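Local coordinates for NtrC family transcriptional regulator (Clostridium acetobutylicum ATCC 824, PDB 2Q5C), which probably acts as a transcription regulator of the NtrC family that binds ATP and specific DNA sequences, this piece being its N-terminal PrpR_N-type domain, at residues A[37-42]-A[60-65]; A[4-10]-A[51-57]; A[13-19]-A[167-173]; A[99-105]-A[120-126]. All coordinates share one frame; numbering follows the deposited sequence. Where two conformers were deposited one is given.

Interaction 1: residues A[37-42]-A[60-65]. With SO4 (sulfate ion), chain E.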
# COMPACT_ATOMS: atom_id res chain seq x y z
N SER A 37 -6.21 6.94 -0.23
CA SER A 37 -4.76 6.87 -0.09
C SER A 37 -4.16 8.26 0.21
O SER A 37 -4.82 9.30 -0.00
CB SER A 37 -4.10 6.32 -1.37
OG SER A 37 -4.22 7.28 -2.42
N LEU A 38 -2.92 8.24 0.66
CA LEU A 38 -2.08 9.44 0.74
C LEU A 38 -2.75 10.60 1.48
O LEU A 38 -3.29 10.39 2.58
CB LEU A 38 -1.58 9.82 -0.64
CG LEU A 38 -0.83 8.68 -1.37
CD1 LEU A 38 -0.36 9.17 -2.74
CD2 LEU A 38 0.32 8.11 -0.59
N THR A 39 -2.71 11.82 0.94
CA THR A 39 -3.26 12.97 1.70
C THR A 39 -4.74 12.80 2.01
O THR A 39 -5.19 13.06 3.14
CB THR A 39 -2.97 14.30 0.98
OG1 THR A 39 -1.56 14.45 0.88
CG2 THR A 39 -3.57 15.49 1.75
N ARG A 40 -5.53 12.35 1.05
CA ARG A 40 -6.96 12.15 1.30
C ARG A 40 -7.20 11.13 2.42
O ARG A 40 -8.08 11.33 3.27
CB ARG A 40 -7.64 11.71 0.01
CG ARG A 40 -9.08 11.43 0.19
CD ARG A 40 -9.81 11.45 -1.13
NE ARG A 40 -11.21 11.08 -0.92
CZ ARG A 40 -11.65 9.82 -0.88
NH1 ARG A 40 -10.80 8.82 -1.06
NH2 ARG A 40 -12.93 9.57 -0.67
N ALA A 41 -6.40 10.04 2.45
CA ALA A 41 -6.46 9.08 3.55
C ALA A 41 -6.14 9.70 4.88
O ALA A 41 -6.79 9.38 5.87
CB ALA A 41 -5.55 7.88 3.28
N SER A 42 -5.17 10.63 4.90
CA SER A 42 -4.80 11.28 6.17
C SER A 42 -5.95 12.17 6.68
O SER A 42 -6.18 12.23 7.89
CB SER A 42 -3.49 12.05 6.03
OG SER A 42 -3.63 13.24 5.31
N ALA A 60 3.00 4.08 1.60
CA ALA A 60 3.09 5.52 1.69
C ALA A 60 1.92 6.11 2.49
O ALA A 60 2.10 7.08 3.27
CB ALA A 60 3.18 6.14 0.32
N THR A 61 0.73 5.56 2.28
CA THR A 61 -0.44 6.05 3.01
C THR A 61 -0.21 6.00 4.51
O THR A 61 -0.58 6.93 5.23
CB THR A 61 -1.67 5.26 2.59
OG1 THR A 61 -1.96 5.59 1.23
CG2 THR A 61 -2.90 5.64 3.44
N SER A 62 0.44 4.94 4.99
CA SER A 62 0.67 4.79 6.42
C SER A 62 1.57 5.91 6.97
O SER A 62 1.41 6.33 8.12
CB SER A 62 1.18 3.38 6.76
OG SER A 62 2.50 3.18 6.34
N ASP A 63 2.50 6.39 6.15
CA ASP A 63 3.38 7.50 6.52
C ASP A 63 2.57 8.79 6.65
O ASP A 63 2.72 9.55 7.62
CB ASP A 63 4.47 7.63 5.46
CG ASP A 63 5.59 8.56 5.88
OD1 ASP A 63 5.92 8.61 7.08
OD2 ASP A 63 6.15 9.22 4.99
N TYR A 64 1.69 9.05 5.69
CA TYR A 64 0.80 10.22 5.75
C TYR A 64 -0.10 10.19 6.97
O TYR A 64 -0.32 11.20 7.64
CB TYR A 64 -0.03 10.32 4.46
CG TYR A 64 0.74 10.98 3.32
CD1 TYR A 64 1.64 10.26 2.55
CD2 TYR A 64 0.58 12.33 3.06
CE1 TYR A 64 2.39 10.90 1.54
CE2 TYR A 64 1.28 12.97 2.05
CZ TYR A 64 2.17 12.22 1.30
OH TYR A 64 2.89 12.89 0.33
N ILE A 65 -0.61 9.00 7.28
CA ILE A 65 -1.47 8.87 8.45
C ILE A 65 -0.69 9.02 9.75
O ILE A 65 -1.14 9.74 10.65
CB ILE A 65 -2.24 7.53 8.39
CG1 ILE A 65 -3.25 7.62 7.25
CG2 ILE A 65 -2.98 7.24 9.72
CD1 ILE A 65 -3.99 6.32 6.94
S SO4 E . 2.69 16.26 -0.29
O1 SO4 E . 3.49 17.48 -0.33
O2 SO4 E . 1.27 16.55 -0.06
O3 SO4 E . 2.84 15.62 -1.59
O4 SO4 E . 3.18 15.42 0.80
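At the cleft between the two lobes, two helix starts meet, each following a strand of the same parallel sheet, and Thr61 and Tyr64 of helix 59-66 lean on Leu38 and its neighbours. The polar link is a single straight bond: the backbone N of Leu38 donates to Thr61 OG1 at 2.9 Å, with an N-H...O angle of 169°. Thr61 can accept it because OG1 sits anti to its own carbonyl carbon (chi1 -68°), which leaves CG2 to press on Ala41 CB at 3.5 Å, a tight methyl-methyl contact. Leu38 reaches over with one branch, CD2 lying 3.6 Å from Ala60 CB and 4.0 Å from Tyr64 CD1. The Tyr64 ring lays one face over Leu38 CA, offset toward the ring's rim, while Thr39 OG1, whose hydrogen bond goes to Glu128, approaches the ring obliquely, 3.4 Å from CE2. Beyond the ring, Tyr64 OH donates to sulfate O4 at 2.6 Å, an oxygen near the ring plane; Asp129 N also binds this ion, which probably came from the crystallisation liquor. A glycerol takes a hydrogen bond from Thr61 N. The axes of the short helical segments 38-42 and 60-65 approach to 8.2 Å, crossing at -44°. Helix N-termini gathered at the C-terminal strand ends, with small ligands bound beside them, are typical of the ligand cleft of two-lobed alpha/beta domains.

Interaction 2: residues A[4-10]-A[51-57]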
# COMPACT_ATOMS: atom_id res chain seq x y z
N SER A 4 -15.82 -2.03 23.63
CA SER A 4 -15.62 -2.50 22.25
C SER A 4 -14.40 -1.84 21.62
O SER A 4 -14.20 -0.63 21.76
CB SER A 4 -16.82 -2.09 21.40
OG SER A 4 -18.03 -2.57 21.90
N LEU A 5 -13.60 -2.64 20.93
CA LEU A 5 -12.50 -2.07 20.16
C LEU A 5 -12.95 -1.76 18.75
O LEU A 5 -13.73 -2.50 18.16
CB LEU A 5 -11.31 -3.03 20.14
CG LEU A 5 -10.73 -3.38 21.52
CD1 LEU A 5 -9.59 -4.39 21.42
CD2 LEU A 5 -10.30 -2.12 22.26
N LYS A 6 -12.40 -0.68 18.22
CA LYS A 6 -12.73 -0.21 16.86
C LYS A 6 -11.45 0.03 16.10
O LYS A 6 -10.57 0.76 16.57
CB LYS A 6 -13.52 1.08 16.93
CG LYS A 6 -14.84 0.95 17.72
CD LYS A 6 -15.61 2.27 17.77
CE LYS A 6 -16.07 2.74 16.40
NZ LYS A 6 -16.85 4.01 16.54
N ILE A 7 -11.32 -0.61 14.94
CA ILE A 7 -10.13 -0.45 14.11
C ILE A 7 -10.54 -0.12 12.71
O ILE A 7 -11.39 -0.82 12.11
CB ILE A 7 -9.23 -1.71 14.11
CG1 ILE A 7 -8.91 -2.16 15.54
CG2 ILE A 7 -7.94 -1.47 13.30
CD1 ILE A 7 -8.07 -3.43 15.59
N ALA A 8 -9.94 0.94 12.18
CA ALA A 8 -10.17 1.35 10.79
C ALA A 8 -9.08 0.86 9.87
O ALA A 8 -7.91 1.01 10.17
CB ALA A 8 -10.25 2.85 10.66
N LEU A 9 -9.47 0.29 8.73
CA LEU A 9 -8.55 -0.01 7.64
C LEU A 9 -8.80 0.98 6.54
O LEU A 9 -9.94 1.12 6.09
CB LEU A 9 -8.77 -1.45 7.12
CG LEU A 9 -7.99 -1.74 5.82
CD1 LEU A 9 -6.50 -1.81 6.10
CD2 LEU A 9 -8.45 -3.09 5.28
N ILE A 10 -7.75 1.69 6.10
CA ILE A 10 -7.88 2.68 5.03
C ILE A 10 -6.97 2.19 3.90
O ILE A 10 -5.76 2.05 4.10
CB ILE A 10 -7.49 4.10 5.48
CG1 ILE A 10 -8.33 4.48 6.71
CG2 ILE A 10 -7.68 5.08 4.31
CD1 ILE A 10 -8.00 5.87 7.32
N GLU A 51 -12.77 8.54 17.21
CA GLU A 51 -13.85 7.52 17.16
C GLU A 51 -13.38 6.07 17.04
O GLU A 51 -14.20 5.15 17.04
CB GLU A 51 -14.80 7.79 16.00
CG GLU A 51 -15.41 9.18 15.96
CD GLU A 51 -16.22 9.44 14.71
OE1 GLU A 51 -16.33 8.55 13.82
OE2 GLU A 51 -16.77 10.56 14.60
N VAL A 52 -12.07 5.86 16.88
CA VAL A 52 -11.52 4.51 16.75
C VAL A 52 -10.29 4.35 17.63
O VAL A 52 -9.69 5.37 18.06
CB VAL A 52 -11.16 4.13 15.27
CG1 VAL A 52 -12.38 4.32 14.38
CG2 VAL A 52 -9.99 4.95 14.75
N ASP A 53 -9.90 3.10 17.88
CA ASP A 53 -8.74 2.79 18.75
C ASP A 53 -7.43 2.72 17.97
O ASP A 53 -6.36 2.91 18.54
CB ASP A 53 -8.96 1.49 19.50
CG ASP A 53 -10.14 1.57 20.43
OD1 ASP A 53 -9.98 2.19 21.50
OD2 ASP A 53 -11.23 1.08 20.10
N ALA A 54 -7.49 2.40 16.69
CA ALA A 54 -6.28 2.29 15.88
C ALA A 54 -6.67 2.37 14.41
O ALA A 54 -7.81 2.10 14.06
CB ALA A 54 -5.57 0.97 16.14
N ILE A 55 -5.68 2.70 13.57
CA ILE A 55 -5.82 2.75 12.12
C ILE A 55 -4.77 1.84 11.52
O ILE A 55 -3.62 1.81 12.00
CB ILE A 55 -5.69 4.15 11.60
CG1 ILE A 55 -6.87 4.98 12.16
CG2 ILE A 55 -5.76 4.18 10.04
CD1 ILE A 55 -6.68 6.45 12.06
N ILE A 56 -5.15 1.05 10.51
CA ILE A 56 -4.25 0.21 9.70
C ILE A 56 -4.27 0.73 8.28
O ILE A 56 -5.34 1.06 7.72
CB ILE A 56 -4.68 -1.29 9.75
CG1 ILE A 56 -4.63 -1.86 11.17
CG2 ILE A 56 -3.83 -2.08 8.76
CD1 ILE A 56 -5.22 -3.23 11.31
N SER A 57 -3.10 0.79 7.65
CA SER A 57 -2.98 1.23 6.26
C SER A 57 -1.70 0.64 5.72
O SER A 57 -1.04 -0.10 6.43
CB SER A 57 -3.09 2.74 6.11
OG SER A 57 -1.98 3.36 6.76
O HOH W 1 -12.35 0.96 23.11
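Asp53 and Lys6 grip each other where the two strands begin. The Asp53 carboxylate turns back toward segment 4-10, and its OD2 takes the Lys6 backbone N at 2.8 Å on the anti lone pair; Lys6 O in turn accepts from Asp53 N, also at 2.8 Å. Leu5 crosses the carboxylate at about a right angle, CD2 near OD2. The lysine chain bends at chi3 (64°), which brings NZ round to Glu51 O at 2.9 Å in the carbonyl plane. A water lies within hydrogen-bonding distance of Ser4 O and Asp53 OD1, between the loop ends. Further on, the pair becomes regular parallel strands, the central two of the four-stranded sheet of this lobe, in the 2-1-3-4 order of a Rossmann-like alpha/beta fold. Ala8 N bonds to Ala54 O, Ile56 N to Ala8 O, and Ile10 N to Ile56 O, the last two nearly along the C=O axis. Side chains alternate between the faces. On one, Ile56 is flanked obliquely by Ile7, whose CG2 meets Ile56 CD1 at 3.8 Å, and by Leu9, whose CD1 meets Ile56 CG2 at 3.8 Å; Phe20 of helix 14-27 packs on all three. On the other face, Ile10 CD1 approaches Ile55 CG2 at 3.9 Å, with Ile65 of helix 59-66 lying against both isoleucines.

Interaction 3: residues A[13-19]-A[167-173]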
# COMPACT_ATOMS: atom_id res chain seq x y z
N ASN A 13 -7.32 -1.29 -1.72
CA ASN A 13 -7.25 -2.69 -2.15
C ASN A 13 -8.57 -3.36 -1.78
O ASN A 13 -8.85 -3.60 -0.60
CB ASN A 13 -6.07 -3.36 -1.46
CG ASN A 13 -5.69 -4.66 -2.09
OD1 ASN A 13 -6.33 -5.68 -1.84
ND2 ASN A 13 -4.65 -4.64 -2.93
N GLU A 14 -9.38 -3.67 -2.79
CA GLU A 14 -10.70 -4.26 -2.56
C GLU A 14 -10.64 -5.58 -1.82
O GLU A 14 -11.51 -5.88 -0.99
CB GLU A 14 -11.49 -4.40 -3.87
CG GLU A 14 -11.77 -3.06 -4.56
CD GLU A 14 -12.59 -2.07 -3.71
OE1 GLU A 14 -13.55 -2.49 -3.03
OE2 GLU A 14 -12.27 -0.85 -3.72
N ASN A 15 -9.62 -6.38 -2.09
CA ASN A 15 -9.52 -7.69 -1.44
C ASN A 15 -9.30 -7.54 0.06
O ASN A 15 -9.95 -8.22 0.87
CB ASN A 15 -8.41 -8.53 -2.06
CG ASN A 15 -8.84 -9.15 -3.38
OD1 ASN A 15 -10.00 -9.06 -3.79
ND2 ASN A 15 -7.88 -9.79 -4.05
N LEU A 16 -8.42 -6.61 0.43
CA LEU A 16 -8.19 -6.31 1.85
C LEU A 16 -9.41 -5.74 2.49
O LEU A 16 -9.75 -6.12 3.60
CB LEU A 16 -7.02 -5.34 2.07
CG LEU A 16 -5.58 -5.76 1.77
CD1 LEU A 16 -4.63 -4.64 2.13
CD2 LEU A 16 -5.26 -7.02 2.55
N LEU A 17 -10.08 -4.81 1.79
CA LEU A 17 -11.26 -4.17 2.36
C LEU A 17 -12.37 -5.17 2.60
O LEU A 17 -13.06 -5.08 3.61
CB LEU A 17 -11.76 -3.01 1.49
CG LEU A 17 -10.78 -1.82 1.37
CD1 LEU A 17 -11.12 -0.91 0.19
CD2 LEU A 17 -10.73 -1.02 2.68
N ASN A 18 -12.54 -6.15 1.71
CA ASN A 18 -13.58 -7.15 1.94
C ASN A 18 -13.20 -8.22 2.96
O ASN A 18 -14.06 -8.80 3.62
CB ASN A 18 -14.00 -7.80 0.62
CG ASN A 18 -14.60 -6.82 -0.36
OD1 ASN A 18 -14.30 -6.86 -1.55
ND2 ASN A 18 -15.47 -5.93 0.14
N LEU A 19 -11.91 -8.50 3.09
CA LEU A 19 -11.45 -9.46 4.09
C LEU A 19 -11.55 -8.90 5.53
O LEU A 19 -11.83 -9.63 6.49
CB LEU A 19 -10.00 -9.85 3.78
CG LEU A 19 -9.29 -10.76 4.78
CD1 LEU A 19 -10.02 -12.12 4.92
CD2 LEU A 19 -7.86 -10.97 4.32
N ASN A 167 0.03 -5.93 -4.57
CA ASN A 167 -1.05 -6.18 -3.61
C ASN A 167 -0.50 -6.66 -2.28
O ASN A 167 0.69 -6.82 -2.11
CB ASN A 167 -2.03 -7.20 -4.20
CG ASN A 167 -2.77 -6.65 -5.42
OD1 ASN A 167 -3.19 -5.47 -5.44
ND2 ASN A 167 -2.87 -7.46 -6.48
N SER A 168 -1.42 -6.87 -1.36
CA SER A 168 -1.12 -7.39 -0.05
C SER A 168 -2.02 -8.57 0.11
O SER A 168 -3.01 -8.73 -0.62
CB SER A 168 -1.48 -6.36 1.01
OG SER A 168 -1.12 -6.86 2.27
N GLY A 169 -1.72 -9.39 1.09
CA GLY A 169 -2.50 -10.59 1.28
C GLY A 169 -3.00 -10.77 2.69
O GLY A 169 -2.83 -9.90 3.56
N GLU A 170 -3.62 -11.91 2.90
CA GLU A 170 -4.23 -12.24 4.19
C GLU A 170 -3.24 -12.28 5.33
O GLU A 170 -3.52 -11.74 6.41
CB GLU A 170 -5.03 -13.56 4.09
CG GLU A 170 -5.53 -14.03 5.44
CD GLU A 170 -6.54 -15.13 5.33
OE1 GLU A 170 -6.96 -15.42 4.19
OE2 GLU A 170 -6.93 -15.67 6.41
N GLU A 171 -2.10 -12.92 5.14
CA GLU A 171 -1.18 -13.04 6.26
C GLU A 171 -0.69 -11.67 6.71
O GLU A 171 -0.60 -11.40 7.92
CB GLU A 171 -0.04 -13.99 5.90
CG GLU A 171 0.92 -14.26 7.04
CD GLU A 171 0.29 -14.99 8.25
OE1 GLU A 171 -0.78 -15.63 8.13
OE2 GLU A 171 0.93 -14.90 9.34
N SER A 172 -0.39 -10.79 5.77
CA SER A 172 0.05 -9.43 6.09
C SER A 172 -1.03 -8.67 6.89
O SER A 172 -0.74 -7.93 7.86
CB SER A 172 0.39 -8.68 4.79
OG SER A 172 1.58 -9.19 4.20
N LEU A 173 -2.28 -8.83 6.50
CA LEU A 173 -3.36 -8.14 7.20
C LEU A 173 -3.58 -8.73 8.59
O LEU A 173 -3.76 -7.97 9.54
CB LEU A 173 -4.65 -8.17 6.37
CG LEU A 173 -5.84 -7.42 6.98
CD1 LEU A 173 -5.48 -5.95 7.29
CD2 LEU A 173 -7.03 -7.48 6.03
O HOH W 2 -4.95 -10.00 -2.91
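Leu16, Leu173 and Leu19 bury the most surface here, where the start of helix 14-27 lies beside the start of helix 170-187. Leu16 forks over the extended loop that precedes the second helix: CD1 rests on Ser168 CB at 3.8 Å, and CD2 lies by Gly169 O and meets Leu173 CD2 at 3.9 Å. Leu173 comes from the other side, and with its CG anti to the backbone N (chi1 -177°) its CD2 methyl touches both Leu16 and Leu19. It slides past both leucines in the opposite direction and ends 4.0 Å from Leu19 CD2. The Leu19 and Glu170 side chains cross at about a right angle, Leu19 CD2 lying 3.8 Å from Glu170 CB, while the carboxylate beyond is held by Arg174. Toward Asn13 the contact turns polar. Asn13 is the N-cap of helix 14-27, its OD1 accepting Leu16 N in the carbonyl plane at 3.2 Å. Its other end, ND2, makes a weak bond to Asn167 OD1 at 3.0 Å, bent to 123°, with the two amide planes 79° apart. A water accepts a hydrogen bond from Asn15 ND2 and donates one to Ser168 O, adding a second bridge. Ile76 of strand 73-76 packs against Leu16, Ser168 and Leu173, placing Leu16 and Leu173 against the sheet. Ser168 N is buried without a partner in the model. With one weak direct hydrogen bond and one water bridge, the join between the first helix and the last probably relies chiefly on leucine packing.

Interaction 4: residues A[99-105]-A[120-126]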
# COMPACT_ATOMS: atom_id res chain seq x y z
N LEU A 99 9.72 -0.11 -11.88
CA LEU A 99 9.26 -0.47 -10.53
C LEU A 99 9.38 0.79 -9.70
O LEU A 99 10.48 1.34 -9.54
CB LEU A 99 10.16 -1.56 -9.99
CG LEU A 99 9.87 -2.04 -8.56
CD1 LEU A 99 8.48 -2.65 -8.47
CD2 LEU A 99 10.93 -3.06 -8.22
N ILE A 100 8.24 1.26 -9.18
CA ILE A 100 8.22 2.53 -8.46
C ILE A 100 7.96 2.26 -6.99
O ILE A 100 6.95 1.64 -6.63
CB ILE A 100 7.18 3.52 -9.05
CG1 ILE A 100 7.55 3.82 -10.52
CG2 ILE A 100 7.11 4.81 -8.20
CD1 ILE A 100 6.65 4.78 -11.24
N ALA A 101 8.89 2.68 -6.15
CA ALA A 101 8.74 2.43 -4.71
C ALA A 101 8.77 3.73 -3.93
O ALA A 101 9.37 4.71 -4.35
CB ALA A 101 9.83 1.53 -4.22
N TYR A 102 8.11 3.72 -2.77
CA TYR A 102 8.12 4.84 -1.84
C TYR A 102 9.38 4.82 -0.99
O TYR A 102 9.59 3.86 -0.24
CB TYR A 102 6.91 4.75 -0.91
CG TYR A 102 6.73 5.94 0.02
CD1 TYR A 102 6.52 7.20 -0.50
CD2 TYR A 102 6.71 5.78 1.41
CE1 TYR A 102 6.31 8.30 0.31
CE2 TYR A 102 6.51 6.91 2.25
CZ TYR A 102 6.30 8.15 1.67
OH TYR A 102 6.07 9.31 2.40
N LYS A 103 10.18 5.88 -1.11
CA LYS A 103 11.42 6.12 -0.32
C LYS A 103 12.57 5.13 -0.53
O LYS A 103 13.69 5.56 -0.81
CB LYS A 103 11.10 6.36 1.17
CG LYS A 103 10.30 7.62 1.38
CD LYS A 103 10.08 7.99 2.85
CE LYS A 103 9.32 9.30 2.96
NZ LYS A 103 9.00 9.73 4.37
N HIS A 104 12.29 3.84 -0.40
CA HIS A 104 13.33 2.81 -0.42
C HIS A 104 12.85 1.57 -1.19
O HIS A 104 11.66 1.23 -1.18
CB HIS A 104 13.72 2.42 1.02
CG HIS A 104 14.20 3.57 1.87
ND1 HIS A 104 15.37 4.26 1.59
CD2 HIS A 104 13.69 4.14 2.98
CE1 HIS A 104 15.54 5.21 2.50
NE2 HIS A 104 14.54 5.16 3.36
N SER A 105 13.80 0.88 -1.82
CA SER A 105 13.53 -0.42 -2.44
C SER A 105 13.02 -1.43 -1.42
O SER A 105 13.48 -1.44 -0.27
CB SER A 105 14.81 -0.98 -3.06
OG SER A 105 15.43 -0.00 -3.88
N ILE A 120 14.37 -4.07 -15.36
CA ILE A 120 13.67 -3.20 -14.44
C ILE A 120 14.45 -1.92 -14.26
O ILE A 120 15.66 -1.95 -14.00
CB ILE A 120 13.51 -3.89 -13.06
CG1 ILE A 120 12.50 -5.04 -13.18
CG2 ILE A 120 13.02 -2.92 -11.99
CD1 ILE A 120 12.50 -5.95 -12.02
N LYS A 121 13.76 -0.79 -14.43
CA LYS A 121 14.30 0.50 -14.01
C LYS A 121 13.55 0.90 -12.76
O LYS A 121 12.33 0.94 -12.75
CB LYS A 121 14.14 1.56 -15.10
CG LYS A 121 14.87 2.86 -14.77
CD LYS A 121 15.27 3.62 -16.05
CE LYS A 121 16.16 4.84 -15.75
NZ LYS A 121 17.35 4.53 -14.90
N GLU A 122 14.29 1.16 -11.70
CA GLU A 122 13.69 1.51 -10.41
C GLU A 122 13.62 3.02 -10.26
O GLU A 122 14.58 3.74 -10.59
CB GLU A 122 14.54 0.88 -9.31
CG GLU A 122 14.06 1.20 -7.90
CD GLU A 122 15.02 0.66 -6.86
OE1 GLU A 122 15.06 -0.57 -6.68
OE2 GLU A 122 15.75 1.47 -6.25
N PHE A 123 12.48 3.49 -9.78
CA PHE A 123 12.26 4.91 -9.50
C PHE A 123 11.76 5.01 -8.08
O PHE A 123 10.92 4.22 -7.66
CB PHE A 123 11.20 5.50 -10.43
CG PHE A 123 11.51 5.39 -11.92
CD1 PHE A 123 11.96 6.49 -12.63
CD2 PHE A 123 11.32 4.18 -12.59
CE1 PHE A 123 12.22 6.39 -14.02
CE2 PHE A 123 11.59 4.08 -13.97
CZ PHE A 123 12.04 5.18 -14.68
N LEU A 124 12.28 5.97 -7.33
CA LEU A 124 11.83 6.21 -5.94
C LEU A 124 11.08 7.53 -5.83
O LEU A 124 11.42 8.49 -6.52
CB LEU A 124 13.02 6.19 -4.98
CG LEU A 124 13.85 4.89 -4.90
CD1 LEU A 124 15.01 5.04 -3.94
CD2 LEU A 124 12.97 3.68 -4.53
N PHE A 125 10.05 7.59 -4.99
CA PHE A 125 9.33 8.83 -4.73
C PHE A 125 9.17 8.99 -3.23
O PHE A 125 9.17 7.99 -2.50
CB PHE A 125 7.99 8.94 -5.49
CG PHE A 125 6.85 8.11 -4.91
CD1 PHE A 125 5.80 8.70 -4.21
CD2 PHE A 125 6.82 6.73 -5.10
CE1 PHE A 125 4.75 7.93 -3.70
CE2 PHE A 125 5.76 5.94 -4.57
CZ PHE A 125 4.74 6.54 -3.87
N SER A 126 9.09 10.23 -2.77
CA SER A 126 9.00 10.53 -1.34
C SER A 126 7.76 11.30 -0.95
O SER A 126 7.53 11.52 0.25
CB SER A 126 10.24 11.28 -0.86
OG SER A 126 11.34 10.38 -0.79
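Ile100, Phe123 and Phe125 form the apolar centre on one face of this parallel strand pair. Ile100 CG2 meets Phe125 CD2 at 3.7 Å, the two side chains crossing at about a right angle, while Ile100 CG1 lies 4.0 Å from Phe123 CB. Phe125 has its CG between the backbone N and the carbonyl carbon (chi1 76°), which swings its ring across to segment 99-105. There Tyr102 meets it edge-to-face: the tyrosine edge, led by CD1, points at the Phe125 face, with centroids 5.3 Å apart and planes at 60°. On the other face, Ala101 CB meets Leu124 CD2 and Leu99 CB lies 3.7 Å from Ile120 CG2. Five backbone bonds stitch the strands, from Leu99 N to Lys121 O through to Lys103 N, which reaches Phe125 O at 2.7 Å. At the polar edge, Ser105 OG donates a weak bond of 2.9 Å to Glu122 OE1. Lys103 lays CG over the centre of the Tyr102 ring, and both residues send their polar ends to Asp63 of helix 59-66, in one of its two conformers. The strands belong to a right-handed beta-alpha-beta unit through helix 109-116, which packs on Ile120; Leu134 of helix 131-140 lies against Ile100, Phe123 and Phe125, and strand 145-148 continues the sheet beyond strand 96-102.

Overall arrangement
Interactions 1, 2 and 3 build one lobe and interaction 4 belongs to the other. In the first lobe, interaction 2 supplies the sheet: Ile65 CD1 of interaction 1 packs on Ile10 CD1 at 4.1 Å, while Leu9 CD2 meets Leu16 O of interaction 3 at 3.7 Å. Interactions 1 and 3 do not touch. The lobes are joined across the cleft by interactions 1 and 4, where, in one of the two conformers of Asp63, OD2 lies 2.6 Å from Tyr102 OH and makes a salt bridge with Lys103 NZ. Glycerol, probably from the crystallisation liquor, lies about 3 Å from the side chains of Thr61 and Asn13 and about 4 Å from that of Phe125, which is consistent with a pocket between the lobes.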